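Local coordinates for desmoplakin (Homo sapiens, PDB 3R6N), which probably helps anchor intermediate filaments at desmosomes in cell adhesion, through a plakin domain built from spectrin repeats and an SH3 domain, at residues Phe202-Glu207 / Pro340-Leu345; Ser210-Leu215 / Ser346-Gln351; Met232-Leu237 / Trp373-Ile378; Glu381-Met386 / Thr436-His441. All coordinates share one frame; numbering follows the deposited sequence.

Contact 1 (Phe202-Glu207 / Pro340-Leu345); sequences FQFFEE and PLAVDL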
# COMPACT_ATOMS: atom_id res chain seq x y z
N PHE A 202 -6.72 3.98 6.08
CA PHE A 202 -8.06 3.90 6.65
C PHE A 202 -8.03 3.43 8.10
O PHE A 202 -8.83 3.89 8.92
CB PHE A 202 -8.97 3.00 5.81
CG PHE A 202 -9.34 3.59 4.48
CD1 PHE A 202 -8.90 3.02 3.30
CD2 PHE A 202 -10.13 4.73 4.42
CE1 PHE A 202 -9.25 3.56 2.08
CE2 PHE A 202 -10.48 5.28 3.20
CZ PHE A 202 -10.04 4.69 2.03
N GLN A 203 -7.12 2.52 8.42
CA GLN A 203 -6.99 2.03 9.78
C GLN A 203 -6.66 3.20 10.70
O GLN A 203 -7.21 3.32 11.79
CB GLN A 203 -5.89 0.97 9.86
CG GLN A 203 -6.00 0.02 11.06
CD GLN A 203 -5.81 0.73 12.39
OE1 GLN A 203 -5.00 1.65 12.51
NE2 GLN A 203 -6.57 0.30 13.40
N PHE A 204 -5.76 4.06 10.23
CA PHE A 204 -5.27 5.16 11.04
C PHE A 204 -6.35 6.17 11.41
O PHE A 204 -6.50 6.52 12.58
CB PHE A 204 -4.12 5.88 10.32
CG PHE A 204 -3.70 7.16 10.98
CD1 PHE A 204 -2.81 7.15 12.04
CD2 PHE A 204 -4.18 8.37 10.52
CE1 PHE A 204 -2.42 8.33 12.64
CE2 PHE A 204 -3.79 9.56 11.12
CZ PHE A 204 -2.91 9.54 12.18
N PHE A 205 -7.09 6.64 10.42
CA PHE A 205 -8.13 7.63 10.67
C PHE A 205 -9.29 7.04 11.47
O PHE A 205 -9.92 7.74 12.26
CB PHE A 205 -8.61 8.26 9.36
CG PHE A 205 -7.63 9.22 8.76
CD1 PHE A 205 -6.93 8.89 7.62
CD2 PHE A 205 -7.40 10.45 9.34
CE1 PHE A 205 -6.02 9.77 7.06
CE2 PHE A 205 -6.50 11.34 8.80
CZ PHE A 205 -5.80 11.00 7.66
N GLU A 206 -9.56 5.76 11.27
CA GLU A 206 -10.62 5.09 12.03
C GLU A 206 -10.26 5.06 13.51
O GLU A 206 -11.10 5.30 14.37
CB GLU A 206 -10.83 3.67 11.50
CG GLU A 206 -12.02 2.94 12.11
CD GLU A 206 -12.09 1.49 11.69
OE1 GLU A 206 -11.03 0.84 11.57
OE2 GLU A 206 -13.22 0.98 11.48
N GLU A 207 -8.99 4.77 13.80
CA GLU A 207 -8.51 4.67 15.17
C GLU A 207 -8.28 6.04 15.79
O GLU A 207 -8.53 6.25 16.98
CB GLU A 207 -7.21 3.85 15.20
CG GLU A 207 -6.59 3.69 16.58
CD GLU A 207 -5.32 2.87 16.56
OE1 GLU A 207 -5.04 2.23 15.52
OE2 GLU A 207 -4.58 2.86 17.57
N PRO A 340 -0.24 15.84 5.68
CA PRO A 340 -0.54 16.93 6.62
C PRO A 340 -1.86 16.72 7.35
O PRO A 340 -2.03 17.20 8.47
CB PRO A 340 -0.61 18.16 5.71
CG PRO A 340 -0.93 17.62 4.37
CD PRO A 340 -0.20 16.32 4.29
N LEU A 341 -2.79 16.01 6.73
CA LEU A 341 -4.07 15.70 7.36
C LEU A 341 -3.91 14.70 8.49
O LEU A 341 -4.69 14.70 9.44
CB LEU A 341 -5.06 15.17 6.32
CG LEU A 341 -5.60 16.20 5.34
CD1 LEU A 341 -6.36 15.54 4.20
CD2 LEU A 341 -6.48 17.21 6.07
N ALA A 342 -2.91 13.83 8.38
CA ALA A 342 -2.64 12.83 9.41
C ALA A 342 -1.77 13.39 10.53
O ALA A 342 -2.04 13.17 11.70
CB ALA A 342 -1.99 11.60 8.79
N VAL A 343 -0.72 14.12 10.15
CA VAL A 343 0.19 14.71 11.13
C VAL A 343 -0.53 15.71 12.03
O VAL A 343 -0.31 15.73 13.24
CB VAL A 343 1.39 15.39 10.45
CG1 VAL A 343 1.89 16.56 11.28
CG2 VAL A 343 2.51 14.38 10.22
N ASP A 344 -1.38 16.54 11.44
CA ASP A 344 -2.12 17.53 12.22
C ASP A 344 -3.08 16.87 13.20
O ASP A 344 -3.26 17.35 14.32
CB ASP A 344 -2.87 18.49 11.29
CG ASP A 344 -1.95 19.50 10.63
OD1 ASP A 344 -0.72 19.37 10.78
OD2 ASP A 344 -2.46 20.42 9.95
N LEU A 345 -3.69 15.77 12.79
CA LEU A 345 -4.60 15.03 13.66
C LEU A 345 -3.85 14.40 14.84
O LEU A 345 -4.34 14.41 15.97
CB LEU A 345 -5.35 13.95 12.88
CG LEU A 345 -6.40 13.15 13.65
CD1 LEU A 345 -7.36 14.07 14.38
CD2 LEU A 345 -7.16 12.23 12.72
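Phe205 and Phe204 reach across from one helix to Ala342 on another. The Phe205 side chain shows how the contact is built. Its CB does not point at the other segment, but CG lies anti to the carbonyl carbon (chi1 -74°), and from there the far half of the ring comes nearer. CD2 meets the methyl CD2 of Leu345 at 3.8 Å, at the ring edge. The next rim atom, CE2, lies 3.9 Å from Leu341 O, again close to the ring plane. At the tip, CZ is 4.0 Å from Ala342 CB and approaches that methyl obliquely. One face of the same ring is taken by Phe204, whose CD2 stands 3.8 Å above the plane, over the centre. Tyr201 also meets Phe205 edge-to-face. Phe204 itself points at the second segment, and its CE2 is 3.6 Å from Ala342 CB. The small Ala342 methyl thus receives both aromatic rings. No hydrogen bond joins the two segments here. The axes of the two short segments come within 11.3 Å and run 32° from parallel, a gap that the two rings span. Segment 202-207 belongs to helix 167-225, and segment 340-345 is the first part of helix 340-384, which follows strand 333-334. Helix 234-265 packs alongside, consistent with a spectrin-like helical bundle; its Lys264 and Ser265 touch Phe204, as does Ile268 in the following loop.

Contact 2 (Ser210-Leu215 / Ser346-Gln351); sequences STEAYL and SCKIEQ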
# COMPACT_ATOMS: atom_id res chain seq x y z
N SER A 210 -11.41 8.02 16.59
CA SER A 210 -12.04 7.32 17.71
C SER A 210 -11.30 7.58 19.02
O SER A 210 -11.89 7.50 20.10
CB SER A 210 -12.09 5.82 17.42
OG SER A 210 -12.72 5.11 18.48
N THR A 211 -10.01 7.88 18.92
CA THR A 211 -9.21 8.24 20.09
C THR A 211 -9.42 9.71 20.42
O THR A 211 -9.52 10.09 21.59
CB THR A 211 -7.71 7.96 19.86
OG1 THR A 211 -7.49 6.54 19.78
CG2 THR A 211 -6.87 8.53 20.99
N GLU A 212 -9.51 10.54 19.38
CA GLU A 212 -9.77 11.96 19.55
C GLU A 212 -11.12 12.18 20.23
O GLU A 212 -11.27 13.07 21.06
CB GLU A 212 -9.75 12.66 18.19
CG GLU A 212 -9.93 14.17 18.26
CD GLU A 212 -10.46 14.75 16.96
OE1 GLU A 212 -11.34 14.11 16.34
OE2 GLU A 212 -10.00 15.84 16.56
N ALA A 213 -12.10 11.36 19.86
CA ALA A 213 -13.43 11.46 20.43
C ALA A 213 -13.41 11.03 21.90
O ALA A 213 -14.24 11.46 22.69
CB ALA A 213 -14.41 10.61 19.64
N TYR A 214 -12.45 10.18 22.24
CA TYR A 214 -12.32 9.66 23.59
C TYR A 214 -11.68 10.68 24.53
O TYR A 214 -12.25 11.04 25.55
CB TYR A 214 -11.49 8.37 23.58
CG TYR A 214 -11.57 7.56 24.85
CD1 TYR A 214 -11.63 8.17 26.09
CD2 TYR A 214 -11.57 6.17 24.81
CE1 TYR A 214 -11.70 7.43 27.26
CE2 TYR A 214 -11.64 5.42 25.96
CZ TYR A 214 -11.70 6.06 27.19
OH TYR A 214 -11.77 5.31 28.35
N LEU A 215 -10.49 11.15 24.16
CA LEU A 215 -9.72 12.05 25.01
C LEU A 215 -10.38 13.42 25.13
O LEU A 215 -10.04 14.20 26.02
CB LEU A 215 -8.30 12.19 24.48
CG LEU A 215 -7.60 10.87 24.14
CD1 LEU A 215 -6.17 11.13 23.71
CD2 LEU A 215 -7.64 9.92 25.32
N SER A 346 -2.67 13.85 14.58
CA SER A 346 -1.87 13.25 15.64
C SER A 346 -1.39 14.33 16.61
O SER A 346 -1.21 14.07 17.80
CB SER A 346 -0.67 12.49 15.06
OG SER A 346 0.38 13.36 14.70
N CYS A 347 -1.19 15.53 16.10
CA CYS A 347 -0.77 16.65 16.94
C CYS A 347 -1.93 17.06 17.83
O CYS A 347 -1.76 17.33 19.02
CB CYS A 347 -0.32 17.82 16.08
SG CYS A 347 0.18 19.29 17.01
N LYS A 348 -3.12 17.11 17.25
CA LYS A 348 -4.32 17.49 17.98
C LYS A 348 -4.58 16.50 19.10
O LYS A 348 -4.67 16.87 20.27
CB LYS A 348 -5.52 17.56 17.03
CG LYS A 348 -6.80 18.08 17.66
CD LYS A 348 -7.87 18.37 16.61
CE LYS A 348 -7.55 19.63 15.81
NZ LYS A 348 -7.68 20.87 16.64
N ILE A 349 -4.69 15.23 18.74
CA ILE A 349 -4.92 14.17 19.71
C ILE A 349 -3.92 14.22 20.86
O ILE A 349 -4.26 13.91 22.00
CB ILE A 349 -4.86 12.78 19.06
CG1 ILE A 349 -5.99 12.61 18.05
CG2 ILE A 349 -4.91 11.68 20.11
CD1 ILE A 349 -5.98 11.27 17.35
N GLU A 350 -2.69 14.62 20.55
CA GLU A 350 -1.64 14.66 21.56
C GLU A 350 -1.91 15.76 22.57
O GLU A 350 -1.60 15.62 23.75
CB GLU A 350 -0.28 14.85 20.90
CG GLU A 350 0.89 14.35 21.74
CD GLU A 350 2.22 14.44 21.01
OE1 GLU A 350 2.52 15.52 20.46
OE2 GLU A 350 2.95 13.42 20.98
N GLN A 351 -2.49 16.86 22.10
CA GLN A 351 -2.78 18.01 22.95
C GLN A 351 -3.99 17.77 23.85
O GLN A 351 -4.14 18.43 24.88
CB GLN A 351 -2.99 19.27 22.11
CG GLN A 351 -1.71 19.83 21.51
CD GLN A 351 -1.96 20.82 20.39
OE1 GLN A 351 -2.86 20.63 19.57
NE2 GLN A 351 -1.18 21.89 20.36
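Glu212 and Ile349 mark the closest backbone approach, with their CA atoms 5.3 Å apart, on two helix segments whose axes come within 9.5 Å and run 24° from parallel. With helix 234-265 alongside, three helices pack together here, as in a spectrin-like repeat. Ile349 is the central side chain. Its CG2 lies anti to the backbone N and meets two groups of the other helix. Thr211 CG2 is 3.8 Å from this methyl, and Leu215 CD1 is 3.9 Å from it. Both of these side chains cross Ile349 at about a right angle. The other branch of Ile349 packs against Glu212, with CG1 3.8 Å from Glu212 CB. Leu261 and Val258 of helix 234-265 close the third side, touching Ile349 and Leu215. The buried hydroxyl OG1 of Thr211 is satisfied within its own helix by a hydrogen bond to Glu207 O, while its methyl serves the apolar contact. At the more exposed border, Glu212 extends beyond CG and meets the aliphatic part of Lys348. The charged ends do not pair: Glu212 OE2 is 3.3 Å from Lys348 CD but 5.5 Å from Lys348 NZ.

Contact 3 (Met232-Leu237 / Trp373-Ile378); sequences MPLQHL and WHYCMI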
# COMPACT_ATOMS: atom_id res chain seq x y z
N MET A 232 -16.23 18.68 51.70
CA MET A 232 -16.23 17.22 51.63
C MET A 232 -15.58 16.61 52.86
O MET A 232 -14.55 17.09 53.32
CB MET A 232 -15.49 16.75 50.38
CG MET A 232 -16.23 17.02 49.08
SD MET A 232 -15.33 16.39 47.64
CE MET A 232 -13.89 17.45 47.64
N PRO A 233 -16.20 15.55 53.40
CA PRO A 233 -15.68 14.84 54.57
C PRO A 233 -14.33 14.17 54.28
O PRO A 233 -14.02 13.89 53.13
CB PRO A 233 -16.75 13.78 54.85
CG PRO A 233 -17.45 13.61 53.54
CD PRO A 233 -17.46 14.97 52.93
N LEU A 234 -13.55 13.93 55.33
CA LEU A 234 -12.20 13.38 55.20
C LEU A 234 -12.18 12.00 54.55
O LEU A 234 -11.35 11.72 53.68
CB LEU A 234 -11.52 13.32 56.57
CG LEU A 234 -10.10 12.76 56.59
CD1 LEU A 234 -9.11 13.84 56.22
CD2 LEU A 234 -9.77 12.18 57.96
N GLN A 235 -13.08 11.12 54.99
CA GLN A 235 -13.13 9.76 54.48
C GLN A 235 -13.36 9.75 52.97
O GLN A 235 -12.58 9.18 52.21
CB GLN A 235 -14.22 8.96 55.18
CG GLN A 235 -14.36 7.53 54.70
CD GLN A 235 -15.50 6.79 55.37
OE1 GLN A 235 -15.91 7.15 56.47
NE2 GLN A 235 -16.01 5.77 54.71
N HIS A 236 -14.44 10.40 52.55
CA HIS A 236 -14.80 10.49 51.14
C HIS A 236 -13.62 10.91 50.26
O HIS A 236 -13.44 10.41 49.15
CB HIS A 236 -15.95 11.47 50.95
CG HIS A 236 -16.16 11.90 49.54
ND1 HIS A 236 -16.83 11.13 48.61
CD2 HIS A 236 -15.78 13.02 48.89
CE1 HIS A 236 -16.85 11.76 47.45
NE2 HIS A 236 -16.22 12.91 47.59
N LEU A 237 -12.81 11.84 50.77
CA LEU A 237 -11.65 12.34 50.03
C LEU A 237 -10.62 11.25 49.76
O LEU A 237 -10.21 11.04 48.62
CB LEU A 237 -10.99 13.49 50.79
CG LEU A 237 -11.65 14.86 50.69
CD1 LEU A 237 -10.95 15.85 51.61
CD2 LEU A 237 -11.62 15.35 49.25
N TRP A 373 -5.60 20.05 54.87
CA TRP A 373 -6.39 21.03 55.59
C TRP A 373 -7.10 20.34 56.75
O TRP A 373 -7.04 20.81 57.89
CB TRP A 373 -7.41 21.69 54.66
CG TRP A 373 -8.15 22.83 55.28
CD1 TRP A 373 -7.70 24.10 55.47
CD2 TRP A 373 -9.49 22.81 55.80
NE1 TRP A 373 -8.66 24.87 56.07
CE2 TRP A 373 -9.78 24.10 56.28
CE3 TRP A 373 -10.47 21.82 55.89
CZ2 TRP A 373 -11.00 24.43 56.85
CZ3 TRP A 373 -11.69 22.15 56.46
CH2 TRP A 373 -11.94 23.44 56.94
N HIS A 374 -7.76 19.23 56.46
CA HIS A 374 -8.47 18.47 57.48
C HIS A 374 -7.54 17.92 58.55
O HIS A 374 -7.79 18.07 59.75
CB HIS A 374 -9.29 17.35 56.85
CG HIS A 374 -10.64 17.78 56.39
ND1 HIS A 374 -11.09 17.59 55.10
CD2 HIS A 374 -11.65 18.40 57.05
CE1 HIS A 374 -12.31 18.07 54.98
NE2 HIS A 374 -12.68 18.57 56.15
N TYR A 375 -6.46 17.27 58.13
CA TYR A 375 -5.47 16.75 59.06
C TYR A 375 -4.97 17.85 59.99
O TYR A 375 -4.69 17.61 61.16
CB TYR A 375 -4.29 16.12 58.31
CG TYR A 375 -4.58 14.74 57.75
CD1 TYR A 375 -5.46 13.88 58.38
CD2 TYR A 375 -3.95 14.30 56.59
CE1 TYR A 375 -5.73 12.62 57.87
CE2 TYR A 375 -4.21 13.04 56.06
CZ TYR A 375 -5.09 12.20 56.71
OH TYR A 375 -5.35 10.95 56.19
N CYS A 376 -4.87 19.06 59.46
CA CYS A 376 -4.45 20.22 60.24
C CYS A 376 -5.48 20.66 61.27
O CYS A 376 -5.13 21.06 62.37
CB CYS A 376 -4.13 21.40 59.31
SG CYS A 376 -2.47 21.37 58.61
N MET A 377 -6.76 20.58 60.90
CA MET A 377 -7.83 21.00 61.79
C MET A 377 -8.01 20.02 62.95
O MET A 377 -8.33 20.42 64.07
CB MET A 377 -9.13 21.19 61.02
CG MET A 377 -9.01 22.13 59.83
SD MET A 377 -8.56 23.82 60.28
CE MET A 377 -10.14 24.46 60.83
N ILE A 378 -7.81 18.73 62.69
CA ILE A 378 -7.91 17.72 63.74
C ILE A 378 -6.86 18.00 64.81
O ILE A 378 -7.15 17.92 66.01
CB ILE A 378 -7.68 16.30 63.20
CG1 ILE A 378 -8.60 16.01 62.01
CG2 ILE A 378 -7.89 15.27 64.31
CD1 ILE A 378 -10.08 16.13 62.31
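Met232 O faces the edge of the His374 imidazole, close to the ring plane. The nearest ring atom is CE1, which lies 3.0 Å from Met232 O; ND1 and NE2 are farther from it. No hydrogen bond crosses between the two segments. The carbonyl belongs to the loop just before a helix, with Pro233 at the N-cap position and Leu234 as the first helical residue. The rest of the imidazole is enclosed from several directions. Trp373 of the same helix lays CE3 3.8 Å above one face, offset toward the rim. On the opposite face, Leu234 N stands 4.2 Å above the plane, also near the rim. Leu237 comes in at the edge, its CD1 3.9 Å from His374 ND1, and the two side chains cross at about a right angle. Leu234 supplies the main apolar contact. Its CG is anti to the backbone N (chi1 180°), and its CD1 lies 3.6 Å from His374 CB as the two side chains pass in opposite directions. The same CD1 meets Tyr375 CE1 at 4.0 Å, approaching that ring obliquely. Leu370 and Val371, one turn earlier on the long helix, touch Leu237, and Leu370 also touches Met232. Trp373 also meets Phe423 and Ile431, the latter on helix 425-447. The start of helix 234-265 thus packs on the flank of helix 340-384, which runs on past it. Such a continuous helix leading from one bundle to the next is characteristic of consecutive spectrin repeats.

Contact 4 (Glu381-Met386 / Thr436-His441); sequences EKIRAM and TDAQKH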
# COMPACT_ATOMS: atom_id res chain seq x y z
N GLU A 381 -7.76 21.17 66.91
CA GLU A 381 -8.76 20.91 67.95
C GLU A 381 -8.14 20.22 69.15
O GLU A 381 -8.50 20.49 70.29
CB GLU A 381 -9.92 20.09 67.39
CG GLU A 381 -10.78 20.84 66.38
CD GLU A 381 -11.88 19.97 65.80
OE1 GLU A 381 -11.86 18.74 66.04
OE2 GLU A 381 -12.77 20.52 65.11
N LYS A 382 -7.19 19.32 68.89
CA LYS A 382 -6.47 18.64 69.96
C LYS A 382 -5.71 19.65 70.82
O LYS A 382 -5.76 19.60 72.05
CB LYS A 382 -5.50 17.60 69.39
CG LYS A 382 -6.19 16.41 68.72
CD LYS A 382 -5.17 15.41 68.16
CE LYS A 382 -4.35 14.77 69.27
NZ LYS A 382 -3.39 13.75 68.74
N ILE A 383 -5.00 20.57 70.16
CA ILE A 383 -4.20 21.58 70.84
C ILE A 383 -5.08 22.62 71.54
O ILE A 383 -4.77 23.06 72.65
CB ILE A 383 -3.25 22.31 69.87
CG1 ILE A 383 -2.22 21.34 69.30
CG2 ILE A 383 -2.55 23.47 70.58
CD1 ILE A 383 -1.16 22.02 68.45
N ARG A 384 -6.15 23.02 70.88
CA ARG A 384 -7.09 23.99 71.44
C ARG A 384 -7.73 23.45 72.72
O ARG A 384 -7.85 24.17 73.71
CB ARG A 384 -8.16 24.36 70.41
CG ARG A 384 -9.34 25.12 70.99
CD ARG A 384 -9.62 26.41 70.22
NE ARG A 384 -8.55 27.38 70.40
CZ ARG A 384 -8.43 28.18 71.46
NH1 ARG A 384 -9.33 28.12 72.43
NH2 ARG A 384 -7.42 29.04 71.54
N ALA A 385 -8.11 22.18 72.69
CA ALA A 385 -8.77 21.54 73.83
C ALA A 385 -7.81 21.23 74.99
O ALA A 385 -8.24 20.83 76.07
CB ALA A 385 -9.51 20.28 73.39
N MET A 386 -6.51 21.40 74.75
CA MET A 386 -5.50 21.13 75.77
C MET A 386 -5.58 22.10 76.94
O MET A 386 -5.48 23.32 76.76
CB MET A 386 -4.09 21.16 75.17
CG MET A 386 -3.75 19.99 74.26
SD MET A 386 -1.97 19.83 73.98
CE MET A 386 -1.56 21.50 73.49
N THR A 436 -0.96 29.88 64.07
CA THR A 436 -0.11 30.73 64.89
C THR A 436 -0.69 30.89 66.30
O THR A 436 0.06 30.97 67.28
CB THR A 436 0.13 32.10 64.23
OG1 THR A 436 1.15 32.82 64.94
CG2 THR A 436 -1.14 32.93 64.20
N ASP A 437 -2.02 30.93 66.40
CA ASP A 437 -2.69 30.99 67.69
C ASP A 437 -2.38 29.73 68.49
O ASP A 437 -1.79 29.80 69.57
CB ASP A 437 -4.20 31.13 67.52
CG ASP A 437 -4.62 32.53 67.12
OD1 ASP A 437 -3.75 33.32 66.70
OD2 ASP A 437 -5.83 32.83 67.21
N ALA A 438 -2.79 28.59 67.95
CA ALA A 438 -2.57 27.30 68.60
C ALA A 438 -1.09 27.08 68.91
O ALA A 438 -0.75 26.39 69.87
CB ALA A 438 -3.10 26.17 67.73
N GLN A 439 -0.22 27.66 68.10
CA GLN A 439 1.21 27.57 68.34
C GLN A 439 1.57 28.18 69.69
O GLN A 439 2.30 27.58 70.47
CB GLN A 439 2.00 28.26 67.23
CG GLN A 439 2.64 27.29 66.25
CD GLN A 439 3.62 27.98 65.32
OE1 GLN A 439 3.41 29.13 64.92
NE2 GLN A 439 4.70 27.29 64.98
N LYS A 440 1.06 29.38 69.95
CA LYS A 440 1.36 30.06 71.20
C LYS A 440 0.51 29.55 72.36
O LYS A 440 0.94 29.59 73.51
CB LYS A 440 1.23 31.58 71.05
CG LYS A 440 2.33 32.18 70.19
CD LYS A 440 2.50 33.67 70.46
CE LYS A 440 3.74 34.21 69.76
NZ LYS A 440 4.02 35.62 70.14
N HIS A 441 -0.69 29.06 72.06
CA HIS A 441 -1.53 28.47 73.10
C HIS A 441 -0.82 27.27 73.70
O HIS A 441 -1.09 26.87 74.83
CB HIS A 441 -2.89 28.04 72.54
CG HIS A 441 -3.77 27.36 73.54
ND1 HIS A 441 -4.48 28.05 74.50
CD2 HIS A 441 -4.05 26.05 73.74
CE1 HIS A 441 -5.17 27.19 75.24
NE2 HIS A 441 -4.92 25.97 74.80
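His441 and Ala438 lie on a helix that runs in the same general direction as segment 381-386, with the CA atoms of Arg384 and Ala438 6.3 Å apart. By Met386 the first segment has left helical geometry, with psi at 122°. The CG of His441 is anti to the backbone N (chi1 177°), and the ring reaches backbone carbonyls of segment 381-386. NE2 donates to Met386 O over 3.3 Å at 155°, a weak hydrogen bond with the acceptor near the ring plane. CD2 lies 3.3 Å from Ile383 O, also at the ring edge, while Arg384 O approaches NE2 obliquely at 3.6 Å. Both segments lie in a spectrin-like domain, and the last part of helix 340-384 packs there with helices 399-417 and 425-447, consistent with a three-helix bundle. Ile383 occupies the buried side. Its CG2 is 3.5 Å from Ala438 O and 4.0 Å from Ala438 CB. Thr402, Ile403 and Leu406 of helix 399-417 touch the same isoleucine. Met386 also faces the second segment and packs on Tyr442 and Leu445. On the exposed border, the Arg384 guanidinium comes obliquely to the histidine, with NH2 4.3 Å from His441 ND1. This nearby positive charge could disfavour protonation of His441. Asp437 may partly offset it, although its OD2 lies 6.0 Å from Arg384 NH2.

After four earlier helices, the chain forms helix 167-225, which carries segments 202-207 and 210-215. It then turns back into helix 234-265, which begins within segment 232-237. The SH3 domain follows before helix 340-384 returns along both. Contacts 1, 2 and 3 therefore close long loops that hold the SH3 domain, and these loops cross one another. Contacts 1 and 2 are neighbours on the same helix pair and touch through Leu345 and Glu212. Contact 3 lies farther along, its centre about 36 Å from that of contact 2. Contact 4 comes in series and closes a shorter loop, tying helix 340-384 to helix 425-447. Helix 340-384 takes part in all four.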